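Local coordinates for H/ACA ribonucleoprotein complex non-core subunit NAF1 (Saccharomyces cerevisiae, PDB 2V3M) that binds RNA and is required for maturation of box H/ACA small nucleolar ribonucleoproteins, joining the assembling complex before GAR1 replaces it in the mature particle, at residues Glu20-Ser25 with Arg68-Met73; Ile30-Val35 with Lys108-Thr113; Asn42-His47 with Ile88-Ser93. All coordinates share one frame; numbering follows the deposited sequence.

Contact 1. Residues Glu20-Ser25 with Arg68-Met73; sequences EDYEIS and RTLIGM
Ile24 carries the packing of an irregular N-terminal segment, 20-25, against the start of strand 70-73, an outermost strand of the antiparallel sheet in the Gar1-like domain. CD1 of Ile24 lies 3.6 Å from CB of Leu70, the two side chains crossing at about a right angle, and the same methyl is 3.5 Å from the carbonyl O of Arg68. With CG2 of Ile24 anti to its backbone N, that branch approaches the guanidinium of Arg68 at its edge, 4.0 Å from NH1. Farther along, CD2 of Leu70 meets the edge of the Tyr22 ring at its CD2, 4.3 Å away. Outside the two segments, NH1 of Arg68 is hydrogen-bonded to the carbonyl O of Thr28, and Leu70 also packs on Ile62 and Leu18. Replacing Arg68 with an alanine would probably leave the Thr28 carbonyl without this donor and open a gap beside CG2 of Ile24. Strand 70-73 is hydrogen-bonded through its backbone to Phe63 of strand 62-65, which Ile71 and Gly72 both face in a classic beta bulge. The carbonyl O of Ser25 accepts a hydrogen bond from Thr28 OG1 and stands 3.1 Å from Arg68 NH1.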
loop_
_atom_site.group_PDB
_atom_site.type_symbol
_atom_site.label_atom_id
_atom_site.label_comp_id
_atom_site.label_asym_id
_atom_site.label_seq_id
_atom_site.Cartn_x
_atom_site.Cartn_y
_atom_site.Cartn_z
ATOM N N GLU A 20 18.167 -4.048 -16.361
ATOM C CA GLU A 20 18.479 -5.213 -15.534
ATOM C C GLU A 20 19.905 -5.266 -15.013
ATOM O O GLU A 20 20.094 -5.597 -13.852
ATOM C CB GLU A 20 18.394 -6.460 -16.360
ATOM C CG GLU A 20 17.091 -6.950 -16.491
ATOM C CD GLU A 20 17.033 -7.951 -17.610
ATOM O OE1 GLU A 20 18.086 -8.603 -17.923
ATOM O OE2 GLU A 20 15.921 -8.061 -18.174
ATOM N N ASP A 21 20.920 -5.045 -15.860
ATOM C CA ASP A 21 22.278 -5.190 -15.331
ATOM C C ASP A 21 22.677 -4.024 -14.440
ATOM O O ASP A 21 23.832 -3.939 -14.053
ATOM C CB ASP A 21 23.312 -5.351 -16.428
ATOM C CG ASP A 21 23.179 -4.359 -17.421
ATOM O OD1 ASP A 21 22.055 -4.025 -17.584
ATOM O OD2 ASP A 21 24.125 -3.893 -18.033
ATOM N N TYR A 22 21.752 -3.117 -14.140
ATOM C CA TYR A 22 22.074 -2.001 -13.287
ATOM C C TYR A 22 22.202 -2.551 -11.905
ATOM O O TYR A 22 21.271 -3.161 -11.325
ATOM C CB TYR A 22 20.974 -0.951 -13.289
ATOM C CG TYR A 22 21.225 0.215 -12.369
ATOM C CD1 TYR A 22 22.224 1.117 -12.661
ATOM C CD2 TYR A 22 20.454 0.410 -11.203
ATOM C CE1 TYR A 22 22.477 2.187 -11.870
ATOM C CE2 TYR A 22 20.688 1.520 -10.374
ATOM C CZ TYR A 22 21.740 2.396 -10.750
ATOM O OH TYR A 22 22.116 3.519 -10.072
ATOM N N GLU A 23 23.382 -2.320 -11.369
ATOM C CA GLU A 23 23.620 -2.625 -9.980
ATOM C C GLU A 23 24.215 -1.478 -9.232
ATOM O O GLU A 23 25.155 -0.840 -9.731
ATOM C CB GLU A 23 24.650 -3.665 -9.890
ATOM C CG GLU A 23 24.310 -4.752 -10.667
ATOM C CD GLU A 23 25.125 -5.885 -10.277
ATOM O OE1 GLU A 23 24.474 -6.842 -9.908
ATOM O OE2 GLU A 23 26.375 -5.834 -10.286
ATOM N N ILE A 24 23.705 -1.256 -8.011
ATOM C CA ILE A 24 24.271 -0.204 -7.192
ATOM C C ILE A 24 25.664 -0.638 -6.811
ATOM O O ILE A 24 25.910 -1.700 -6.239
ATOM C CB ILE A 24 23.445 0.129 -5.991
ATOM C CG1 ILE A 24 22.021 0.508 -6.428
ATOM C CG2 ILE A 24 24.081 1.269 -5.283
ATOM C CD1 ILE A 24 20.851 -0.475 -6.020
ATOM N N SER A 25 26.600 0.184 -7.192
ATOM C CA SER A 25 27.986 -0.050 -6.849
ATOM C C SER A 25 28.245 0.011 -5.305
ATOM O O SER A 25 27.654 0.804 -4.565
ATOM C CB SER A 25 28.804 0.966 -7.637
ATOM O OG SER A 25 30.032 1.209 -7.035
ATOM N N ARG A 68 22.103 -3.505 -0.822
ATOM C CA ARG A 68 22.104 -2.961 -2.158
ATOM C C ARG A 68 21.273 -3.710 -3.232
ATOM O O ARG A 68 21.468 -3.540 -4.429
ATOM C CB ARG A 68 23.516 -2.691 -2.613
ATOM C CG ARG A 68 24.113 -1.453 -2.009
ATOM C CD ARG A 68 25.581 -1.534 -1.933
ATOM N NE ARG A 68 26.070 -0.799 -0.764
ATOM C CZ ARG A 68 26.404 0.495 -0.764
ATOM N NH1 ARG A 68 26.239 1.212 -1.872
ATOM N NH2 ARG A 68 26.862 1.105 0.341
ATOM N N THR A 69 20.313 -4.498 -2.769
ATOM C CA THR A 69 19.343 -5.098 -3.627
ATOM C C THR A 69 18.487 -3.935 -4.094
ATOM O O THR A 69 17.890 -3.207 -3.316
ATOM C CB THR A 69 18.491 -6.130 -2.909
ATOM O OG1 THR A 69 19.305 -7.258 -2.564
ATOM C CG2 THR A 69 17.409 -6.579 -3.846
ATOM N N LEU A 70 18.460 -3.735 -5.397
ATOM C CA LEU A 70 17.766 -2.633 -5.975
ATOM C C LEU A 70 16.241 -2.839 -5.990
ATOM O O LEU A 70 15.784 -3.855 -6.589
ATOM C CB LEU A 70 18.251 -2.500 -7.386
ATOM C CG LEU A 70 17.221 -1.773 -8.294
ATOM C CD1 LEU A 70 17.436 -0.288 -8.132
ATOM C CD2 LEU A 70 17.206 -2.136 -9.852
ATOM N N ILE A 71 15.473 -1.893 -5.388
ATOM C CA ILE A 71 14.042 -1.972 -5.401
ATOM C C ILE A 71 13.443 -1.336 -6.656
ATOM O O ILE A 71 12.815 -1.940 -7.534
ATOM C CB ILE A 71 13.444 -1.331 -4.248
ATOM C CG1 ILE A 71 13.884 -2.074 -2.958
ATOM C CG2 ILE A 71 11.911 -1.338 -4.511
ATOM C CD1 ILE A 71 13.309 -1.527 -1.706
ATOM N N GLY A 72 13.684 -0.067 -6.781
ATOM C CA GLY A 72 13.300 0.583 -8.045
ATOM C C GLY A 72 13.054 2.078 -7.804
ATOM O O GLY A 72 13.553 2.737 -6.865
HETATM N N MSE A 73 12.307 2.674 -8.706
HETATM C CA MSE A 73 12.328 4.129 -8.772
HETATM C C MSE A 73 11.040 4.655 -8.263
HETATM O O MSE A 73 9.972 4.030 -8.440
HETATM C CB MSE A 73 12.341 4.514 -10.156
HETATM C CG MSE A 73 12.857 5.835 -10.273
HETATM SE SE MSE A 73 14.271 5.006 -11.201
HETATM C CE MSE A 73 14.696 6.083 -12.676
#

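Contact 2. Residues Ile30-Val35 with Lys108-Thr113; sequences ITPIGV and KAFIVT
An antiparallel strand pair with a classic beta bulge joins residues 30-35, the first part of strand 30-40, to 108-113, at the C-terminal end of the modelled chain. Thr31 and Ile111 form a hydrogen-bonded pair, with Ile111 N donating to Thr31 O at 2.8 Å and Thr31 N donating back to Ile111 O. Their side chains lie side by side and point the same way, CB of Thr31 being 3.9 Å from CG2 of Ile111.

At the bulge, Ile33 and Gly34 both face Ala109, whose single carbonyl O takes the two N-H groups. The bond from Ile33 N is 2.8 Å long with its donor tilted 18° from the carbonyl plane, whereas Gly34 N, at 3.3 Å, stands 41° above that plane. The register shifts by one residue here. Gly34 O then accepts from Ala109 N.

These two strands are neighbours in the sheet of the Gar1-like domain, where 108-112 is flanked on its other edge by strand 62-65. Phe110 packs against Ile30 and Pro32. Its CG is anti to the carbonyl carbon (chi1 -58°), and beyond it the ring meets both residues. CG2 of Ile30 is 3.4 Å from CD2 of the ring, and the two side chains cross at about a right angle; CB of Pro32 is 3.8 Å from CE2. Phe110 also touches Cys64 and Glu66 beyond the pair.

Among the side chains near the bulge, Ile33 and Ile111 meet through CD1 of Ile33 and CG2 of Ile111, 3.9 Å apart. The CG2 branch of Ile33 instead lies over the Ala109 peptide, 3.3 Å from its O, with CB of Ala109 somewhat farther off.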
loop_
_atom_site.group_PDB
_atom_site.type_symbol
_atom_site.label_atom_id
_atom_site.label_comp_id
_atom_site.label_asym_id
_atom_site.label_seq_id
_atom_site.Cartn_x
_atom_site.Cartn_y
_atom_site.Cartn_z
ATOM N N ILE A 30 24.526 5.200 0.415
ATOM C CA ILE A 30 23.201 4.686 0.601
ATOM C C ILE A 30 22.668 5.470 1.816
ATOM O O ILE A 30 23.437 5.753 2.761
ATOM C CB ILE A 30 23.330 3.152 0.828
ATOM C CG1 ILE A 30 22.459 2.402 -0.120
ATOM C CG2 ILE A 30 22.848 2.663 2.135
ATOM C CD1 ILE A 30 22.992 2.305 -1.347
ATOM N N THR A 31 21.404 5.880 1.799
ATOM C CA THR A 31 20.860 6.636 2.952
ATOM C C THR A 31 19.520 6.063 3.465
ATOM O O THR A 31 18.601 5.925 2.658
ATOM C CB THR A 31 20.643 8.045 2.496
ATOM O OG1 THR A 31 21.901 8.621 2.365
ATOM C CG2 THR A 31 19.808 8.894 3.494
ATOM N N PRO A 32 19.411 5.763 4.779
ATOM C CA PRO A 32 18.193 5.121 5.274
ATOM C C PRO A 32 16.985 6.023 4.958
ATOM O O PRO A 32 17.113 7.249 4.996
ATOM C CB PRO A 32 18.451 4.969 6.774
ATOM C CG PRO A 32 19.451 6.006 7.081
ATOM C CD PRO A 32 20.358 6.041 5.866
ATOM N N ILE A 33 15.863 5.444 4.572
ATOM C CA ILE A 33 14.767 6.260 4.177
ATOM C C ILE A 33 13.428 5.774 4.780
ATOM O O ILE A 33 12.538 6.584 4.957
ATOM C CB ILE A 33 14.690 6.299 2.617
ATOM C CG1 ILE A 33 13.811 7.451 2.139
ATOM C CG2 ILE A 33 14.115 5.023 2.029
ATOM C CD1 ILE A 33 14.501 8.837 2.293
ATOM N N GLY A 34 13.296 4.454 5.067
ATOM C CA GLY A 34 12.031 3.902 5.616
ATOM C C GLY A 34 12.096 2.383 5.733
ATOM O O GLY A 34 13.220 1.791 5.958
ATOM N N VAL A 35 10.925 1.729 5.674
ATOM C CA VAL A 35 10.890 0.318 5.985
ATOM C C VAL A 35 10.010 -0.245 4.951
ATOM O O VAL A 35 8.987 0.314 4.671
ATOM C CB VAL A 35 10.319 0.041 7.367
ATOM C CG1 VAL A 35 10.112 -1.487 7.586
ATOM C CG2 VAL A 35 11.174 0.686 8.449
ATOM N N LYS A 108 14.837 -2.557 6.394
ATOM C CA LYS A 108 15.040 -1.129 6.203
ATOM C C LYS A 108 15.284 -0.753 4.766
ATOM O O LYS A 108 16.057 -1.419 4.113
ATOM C CB LYS A 108 16.215 -0.658 6.972
ATOM C CG LYS A 108 15.907 -0.401 8.392
ATOM C CD LYS A 108 17.172 -0.045 9.041
ATOM C CE LYS A 108 16.918 0.471 10.508
ATOM N NZ LYS A 108 15.709 1.495 10.565
ATOM N N ALA A 109 14.610 0.259 4.231
ATOM C CA ALA A 109 14.908 0.677 2.851
ATOM C C ALA A 109 15.740 1.938 2.776
ATOM O O ALA A 109 15.781 2.779 3.691
ATOM C CB ALA A 109 13.669 0.889 2.057
ATOM N N PHE A 110 16.395 2.113 1.656
ATOM C CA PHE A 110 17.370 3.198 1.575
ATOM C C PHE A 110 17.241 3.852 0.208
ATOM O O PHE A 110 16.765 3.274 -0.787
ATOM C CB PHE A 110 18.839 2.751 1.702
ATOM C CG PHE A 110 19.163 2.022 2.960
ATOM C CD1 PHE A 110 18.759 0.655 3.158
ATOM C CD2 PHE A 110 19.931 2.664 3.951
ATOM C CE1 PHE A 110 19.089 0.042 4.302
ATOM C CE2 PHE A 110 20.244 2.026 5.096
ATOM C CZ PHE A 110 19.859 0.731 5.284
ATOM N N ILE A 111 17.762 5.050 0.137
ATOM C CA ILE A 111 17.621 5.804 -1.047
ATOM C C ILE A 111 19.045 6.039 -1.503
ATOM O O ILE A 111 19.932 6.379 -0.714
ATOM C CB ILE A 111 16.774 7.051 -0.745
ATOM C CG1 ILE A 111 16.208 7.642 -1.993
ATOM C CG2 ILE A 111 17.591 8.159 0.004
ATOM C CD1 ILE A 111 17.339 8.150 -2.953
ATOM N N VAL A 112 19.323 5.737 -2.761
ATOM C CA VAL A 112 20.700 5.880 -3.330
ATOM C C VAL A 112 20.988 7.318 -3.670
ATOM O O VAL A 112 20.121 8.044 -4.104
ATOM C CB VAL A 112 20.773 5.180 -4.658
ATOM C CG1 VAL A 112 22.015 5.524 -5.381
ATOM C CG2 VAL A 112 20.682 3.720 -4.495
ATOM N N THR A 113 22.213 7.743 -3.547
ATOM C CA THR A 113 22.509 9.185 -3.681
ATOM C C THR A 113 23.690 9.488 -4.609
ATOM O O THR A 113 23.514 9.645 -5.812
ATOM C CB THR A 113 22.825 9.807 -2.287
ATOM O OG1 THR A 113 21.743 9.525 -1.368
ATOM C CG2 THR A 113 23.106 11.333 -2.397
#

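Contact 3. Residues Asn42-His47 with Ile88-Ser93; sequences NNIIIH and IKLPDS
Asn43 and Lys89 face each other as a non-hydrogen-bonded pair where strand 43-48 runs antiparallel to the end of strand 85-89. Followed outward, the Lys89 side chain crosses the amide of Asn43 obliquely, its first three carbons near OD1: CB is 3.7 Å from Asn43 OD1, CG a little farther from the same oxygen, and CD, after a bend at chi2 (73°), returns to 3.5 Å from OD1 while also nearing Asn42 O. The terminal NZ then comes 4.4 Å from CB of Asn42. The contact with Asn43 is thus made by the aliphatic part of the lysine, and the amide oxygen takes its hydrogen bond from Arg87 NE.

Three backbone bonds join the strands. Ile44 and Ile88 form a reciprocal hydrogen-bonded pair; Ile88 N reaches Ile44 O at 2.8 Å with an almost straight N-H...O angle of 176°. Past the regular ladder, Leu90 N donates to Asn42 O at 2.8 Å, nearly along the C=O axis, extending the pairing into the loop. On the face that carries Ile44 and Ile88, CD1 of Ile46 touches CD1 of Ile88 at 3.8 Å, and CG1 of Ile44 approaches CD1 of Leu90 at 4.2 Å.

This apolar face belongs to the core of the Gar1-like domain. Ile44 and Leu90 meet Phe98 of helix 95-102, Ile46 and Ile88 pack on Phe63 of strand 62-65, and Ile71 of strand 70-73 reaches both Ile44 and Ile46. On the other face, Asn43 packs on Phe85 of the second subunit, another copy of this protein, and Ile45 on Phe40 of that same subunit.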
loop_
_atom_site.group_PDB
_atom_site.type_symbol
_atom_site.label_atom_id
_atom_site.label_comp_id
_atom_site.label_asym_id
_atom_site.label_seq_id
_atom_site.Cartn_x
_atom_site.Cartn_y
_atom_site.Cartn_z
ATOM N N ASN A 42 2.606 -5.935 -8.218
ATOM C CA ASN A 42 3.813 -5.269 -8.664
ATOM C C ASN A 42 4.028 -3.919 -8.030
ATOM O O ASN A 42 4.959 -3.220 -8.465
ATOM C CB ASN A 42 3.883 -5.117 -10.175
ATOM C CG ASN A 42 4.011 -6.424 -10.889
ATOM O OD1 ASN A 42 4.756 -7.341 -10.504
ATOM N ND2 ASN A 42 3.292 -6.518 -11.965
ATOM N N ASN A 43 3.249 -3.509 -7.022
ATOM C CA ASN A 43 3.686 -2.337 -6.247
ATOM C C ASN A 43 4.464 -2.688 -4.985
ATOM O O ASN A 43 4.109 -3.679 -4.308
ATOM C CB ASN A 43 2.537 -1.499 -5.860
ATOM C CG ASN A 43 1.797 -0.981 -7.059
ATOM O OD1 ASN A 43 2.103 0.129 -7.587
ATOM N ND2 ASN A 43 0.752 -1.748 -7.501
ATOM N N ILE A 44 5.492 -1.900 -4.679
ATOM C CA ILE A 44 6.208 -2.043 -3.450
ATOM C C ILE A 44 5.945 -0.742 -2.669
ATOM O O ILE A 44 6.049 0.378 -3.199
ATOM C CB ILE A 44 7.728 -2.212 -3.717
ATOM C CG1 ILE A 44 8.010 -3.508 -4.437
ATOM C CG2 ILE A 44 8.530 -2.138 -2.447
ATOM C CD1 ILE A 44 7.302 -4.622 -3.899
ATOM N N ILE A 45 5.584 -0.901 -1.411
ATOM C CA ILE A 45 5.228 0.217 -0.584
ATOM C C ILE A 45 6.267 0.383 0.546
ATOM O O ILE A 45 6.501 -0.557 1.285
ATOM C CB ILE A 45 3.902 -0.011 0.073
ATOM C CG1 ILE A 45 2.831 0.061 -0.949
ATOM C CG2 ILE A 45 3.638 1.051 1.058
ATOM C CD1 ILE A 45 3.053 0.789 -2.060
ATOM N N ILE A 46 6.819 1.572 0.690
ATOM C CA ILE A 46 7.795 1.864 1.747
ATOM C C ILE A 46 7.259 2.934 2.703
ATOM O O ILE A 46 6.672 3.950 2.240
ATOM C CB ILE A 46 9.142 2.343 1.091
ATOM C CG1 ILE A 46 9.534 1.200 0.141
ATOM C CG2 ILE A 46 10.254 2.733 2.173
ATOM C CD1 ILE A 46 10.797 1.162 -0.288
ATOM N N HIS A 47 7.414 2.733 3.990
ATOM C CA HIS A 47 6.814 3.671 4.863
ATOM C C HIS A 47 7.929 4.566 5.292
ATOM O O HIS A 47 8.942 4.061 5.816
ATOM C CB HIS A 47 6.220 2.980 6.078
ATOM C CG HIS A 47 5.312 3.855 6.891
ATOM N ND1 HIS A 47 4.651 3.408 8.018
ATOM C CD2 HIS A 47 4.957 5.159 6.757
ATOM C CE1 HIS A 47 3.905 4.378 8.533
ATOM N NE2 HIS A 47 4.073 5.457 7.787
ATOM N N ILE A 88 6.520 2.230 -5.224
ATOM C CA ILE A 88 7.414 1.898 -6.365
ATOM C C ILE A 88 6.687 0.846 -7.188
ATOM O O ILE A 88 6.453 -0.238 -6.715
ATOM C CB ILE A 88 8.777 1.371 -5.913
ATOM C CG1 ILE A 88 9.566 2.434 -5.189
ATOM C CG2 ILE A 88 9.602 1.022 -7.140
ATOM C CD1 ILE A 88 9.717 2.219 -3.827
ATOM N N LYS A 89 6.278 1.197 -8.381
ATOM C CA LYS A 89 5.663 0.250 -9.223
ATOM C C LYS A 89 6.659 -0.426 -10.108
ATOM O O LYS A 89 7.270 0.301 -10.878
ATOM C CB LYS A 89 4.722 0.988 -10.111
ATOM C CG LYS A 89 4.161 0.177 -11.231
ATOM C CD LYS A 89 3.149 -0.826 -10.758
ATOM C CE LYS A 89 2.292 -1.164 -11.978
ATOM N NZ LYS A 89 1.149 -2.078 -11.718
ATOM N N LEU A 90 6.837 -1.771 -9.996
ATOM C CA LEU A 90 7.761 -2.515 -10.833
ATOM C C LEU A 90 7.054 -2.880 -12.184
ATOM O O LEU A 90 5.838 -3.067 -12.237
ATOM C CB LEU A 90 8.250 -3.742 -10.123
ATOM C CG LEU A 90 8.985 -3.518 -8.823
ATOM C CD1 LEU A 90 9.335 -4.836 -8.208
ATOM C CD2 LEU A 90 10.207 -2.733 -9.015
ATOM N N PRO A 91 7.813 -2.951 -13.294
ATOM C CA PRO A 91 7.245 -3.436 -14.559
ATOM C C PRO A 91 7.061 -4.947 -14.514
ATOM O O PRO A 91 7.588 -5.606 -13.583
ATOM C CB PRO A 91 8.334 -3.072 -15.572
ATOM C CG PRO A 91 9.596 -3.009 -14.826
ATOM C CD PRO A 91 9.240 -2.581 -13.434
ATOM N N ASP A 92 6.353 -5.493 -15.490
ATOM C CA ASP A 92 6.181 -6.946 -15.610
ATOM C C ASP A 92 7.433 -7.779 -15.724
ATOM O O ASP A 92 7.458 -8.928 -15.291
ATOM C CB ASP A 92 5.389 -7.245 -16.849
ATOM C CG ASP A 92 3.981 -6.834 -16.708
ATOM O OD1 ASP A 92 3.758 -5.799 -16.036
ATOM O OD2 ASP A 92 3.107 -7.560 -17.256
ATOM N N SER A 93 8.445 -7.222 -16.367
ATOM C CA SER A 93 9.694 -7.922 -16.548
ATOM C C SER A 93 10.406 -8.144 -15.213
ATOM O O SER A 93 11.297 -9.006 -15.102
ATOM C CB SER A 93 10.566 -7.145 -17.530
ATOM O OG SER A 93 10.554 -5.755 -17.225
#

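All three contacts reach one antiparallel sheet, contact 1 by laying the irregular segment 20-25 on an outermost strand, 70-73. Contacts 1 and 2 have centres about 13 Å apart, as do contacts 1 and 3, whereas contacts 2 and 3 are about 16 Å apart on opposite sides of the chain's centre. Strands 30-40 and 43-48 are neighbours in the sheet. Along the chain, 42-47 and 88-93 both fall between 30-35 and 108-113, nesting contact 3 within contact 2; contact 1 crosses both. Direct packing connects them: Ile24 touches Val112, Ile71 meets Ile46, and Ala109 meets Ile46. Residues distant in sequence are thereby gathered into the Gar1-homologous domain through which Naf1 interacts with Cbf5.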